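Local structure of 27kDa outer membrane protein (Silicibacter pomeroyi, 3GYK) at residues A[12-17]-A[55-60]. The protein is a DsbA-like member of the thioredoxin superfamily that probably acts as a thiol-disulfide oxidoreductase, represented here by its thioredoxin-like domain. Residues are numbered along the deposited sequence; the frame is centred on the assembly and turned at random. Where two conformers were deposited one is given.
Sequences PNAPVL and RLVYRE
Leu17 sets one methyl over a face of the Tyr58 ring and the other beside CE2 and the hydroxyl, a small example of how a short outermost strand is joined to its neighbour by side chains as well as by backbone bonds. At the root of the side chain, Leu17 CB lies 3.9 Å from the backbone O of Leu56. CG stands anti to the carbonyl carbon (chi1 -73°), and beyond it the branches part company. CD1 sits over one face of the ring, 4.3 Å from its centroid, in a CH-pi contact. CD2 meets CE2 of Tyr58 at 3.9 Å and lies near Tyr58 OH. The two side chains cross at about a right angle, and Tyr84 and Trp89 of helix 84-92 also touch the tyrosine.

The backbones beneath pair as antiparallel strands. Leu17 and Leu56 form a hydrogen-bonded pair: Leu17 N donates to Leu56 O (2.7 Å) and Leu56 N donates back to Leu17 O. A third bond, 3.0 Å from Tyr58 N to Pro15 O, extends the ladder past the non-hydrogen-bonded pair Val16 and Val57. Strand 16-18 thereby borders the central sheet of the thioredoxin-like fold, where strand 54-60 runs parallel to strand 24-30 on its other side.

On the opposite face of the sheet, which Val16 shares with Val57, Val16 CG2 lies 4.0 Å from NH2 of Arg55, whose guanidinium is held by Thr25 and the carbonyl of Phe9. Ala14 CB touches CG1 of Val57 and, 3.6 Å away, NH1 of Arg59, the nitrogen that forms a salt bridge with Asp11.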
loop_
_atom_site.group_PDB
_atom_site.type_symbol
_atom_site.label_atom_id
_atom_site.label_comp_id
_atom_site.label_asym_id
_atom_site.label_seq_id
_atom_site.Cartn_x
_atom_site.Cartn_y
_atom_site.Cartn_z
ATOM N N PRO A 12 -10.070 3.795 8.651
ATOM C CA PRO A 12 -9.005 3.843 9.680
ATOM C C PRO A 12 -8.066 2.642 9.666
ATOM O O PRO A 12 -6.956 2.722 10.228
ATOM C CB PRO A 12 -9.781 3.894 10.996
ATOM C CG PRO A 12 -11.141 3.496 10.673
ATOM C CD PRO A 12 -11.412 3.782 9.242
ATOM N N ASN A 13 -8.490 1.559 9.019
ATOM C CA ASN A 13 -7.703 0.326 8.965
ATOM C C ASN A 13 -6.800 0.296 7.721
ATOM O O ASN A 13 -6.168 -0.717 7.424
ATOM C CB ASN A 13 -8.640 -0.907 9.051
ATOM C CG ASN A 13 -7.901 -2.225 9.434
ATOM O OD1 ASN A 13 -6.817 -2.211 10.080
ATOM N ND2 ASN A 13 -8.525 -3.365 9.086
ATOM N N ALA A 14 -6.726 1.419 6.995
ATOM C CA ALA A 14 -5.829 1.499 5.829
ATOM C C ALA A 14 -4.705 2.478 6.141
ATOM O O ALA A 14 -4.981 3.635 6.497
ATOM C CB ALA A 14 -6.622 1.966 4.571
ATOM N N PRO A 15 -3.440 2.039 6.004
ATOM C CA PRO A 15 -2.361 2.985 6.321
ATOM C C PRO A 15 -2.401 4.274 5.503
ATOM O O PRO A 15 -2.737 4.262 4.321
ATOM C CB PRO A 15 -1.088 2.205 5.988
ATOM C CG PRO A 15 -1.493 0.753 6.136
ATOM C CD PRO A 15 -2.931 0.690 5.673
ATOM N N VAL A 16 -2.023 5.367 6.154
ATOM C CA VAL A 16 -1.923 6.660 5.507
ATOM C C VAL A 16 -0.463 7.121 5.555
ATOM O O VAL A 16 0.135 7.191 6.634
ATOM C CB VAL A 16 -2.812 7.701 6.223
ATOM C CG1 VAL A 16 -2.559 9.120 5.669
ATOM C CG2 VAL A 16 -4.306 7.312 6.081
ATOM N N LEU A 17 0.088 7.431 4.387
ATOM C CA LEU A 17 1.421 8.011 4.261
ATOM C C LEU A 17 1.320 9.378 3.611
ATOM O O LEU A 17 0.231 9.818 3.286
ATOM C CB LEU A 17 2.327 7.093 3.424
ATOM C CG LEU A 17 2.792 5.808 4.120
ATOM C CD1 LEU A 17 1.659 4.800 4.222
ATOM C CD2 LEU A 17 3.932 5.209 3.283
ATOM N N ARG A 55 -1.751 12.933 -0.061
ATOM C CA ARG A 55 -2.037 11.934 0.929
ATOM C C ARG A 55 -2.022 10.575 0.234
ATOM O O ARG A 55 -2.647 10.423 -0.815
ATOM C CB ARG A 55 -3.455 12.179 1.377
ATOM C CG ARG A 55 -3.938 11.358 2.495
ATOM C CD ARG A 55 -5.159 12.165 2.965
ATOM N NE ARG A 55 -5.794 11.461 4.045
ATOM C CZ ARG A 55 -6.695 10.508 3.869
ATOM N NH1 ARG A 55 -7.104 10.197 2.642
ATOM N NH2 ARG A 55 -7.197 9.893 4.934
ATOM N N LEU A 56 -1.362 9.587 0.830
ATOM C CA LEU A 56 -1.198 8.281 0.171
ATOM C C LEU A 56 -1.793 7.162 1.020
ATOM O O LEU A 56 -1.338 6.937 2.146
ATOM C CB LEU A 56 0.285 8.018 -0.057
ATOM C CG LEU A 56 0.675 6.653 -0.599
ATOM C CD1 LEU A 56 0.233 6.575 -2.039
ATOM C CD2 LEU A 56 2.169 6.538 -0.509
ATOM N N VAL A 57 -2.804 6.470 0.483
ATOM C CA VAL A 57 -3.561 5.448 1.232
ATOM C C VAL A 57 -3.164 4.085 0.652
ATOM O O VAL A 57 -3.161 3.894 -0.574
ATOM C CB VAL A 57 -5.106 5.670 1.154
ATOM C CG1 VAL A 57 -5.881 4.407 1.638
ATOM C CG2 VAL A 57 -5.516 6.899 1.987
ATOM N N TYR A 58 -2.852 3.135 1.526
ATOM C CA TYR A 58 -2.419 1.818 1.056
ATOM C C TYR A 58 -3.464 0.730 1.237
ATOM O O TYR A 58 -4.042 0.582 2.335
ATOM C CB TYR A 58 -1.144 1.418 1.795
ATOM C CG TYR A 58 0.133 1.984 1.216
ATOM C CD1 TYR A 58 0.138 2.741 0.044
ATOM C CD2 TYR A 58 1.342 1.697 1.809
ATOM C CE1 TYR A 58 1.344 3.205 -0.517
ATOM C CE2 TYR A 58 2.540 2.162 1.267
ATOM C CZ TYR A 58 2.533 2.902 0.105
ATOM O OH TYR A 58 3.725 3.356 -0.410
ATOM N N ARG A 59 -3.689 -0.046 0.170
ATOM C CA ARG A 59 -4.486 -1.253 0.245
ATOM C C ARG A 59 -3.548 -2.443 -0.028
ATOM O O ARG A 59 -3.060 -2.645 -1.169
ATOM C CB ARG A 59 -5.602 -1.274 -0.825
ATOM C CG ARG A 59 -6.695 -0.170 -0.700
ATOM C CD ARG A 59 -7.320 -0.021 0.703
ATOM N NE ARG A 59 -7.672 -1.279 1.365
ATOM C CZ ARG A 59 -8.443 -1.337 2.448
ATOM N NH1 ARG A 59 -8.981 -0.194 2.940
ATOM N NH2 ARG A 59 -8.640 -2.506 3.078
ATOM N N GLU A 60 -3.298 -3.213 1.015
ATOM C CA GLU A 60 -2.543 -4.459 0.860
ATOM C C GLU A 60 -3.475 -5.428 0.181
ATOM O O GLU A 60 -4.541 -5.766 0.726
ATOM C CB GLU A 60 -2.143 -4.975 2.248
ATOM C CG GLU A 60 -1.219 -4.037 2.997
ATOM C CD GLU A 60 0.270 -4.389 2.763
ATOM O OE1 GLU A 60 0.544 -5.409 2.095
ATOM O OE2 GLU A 60 1.147 -3.655 3.277
#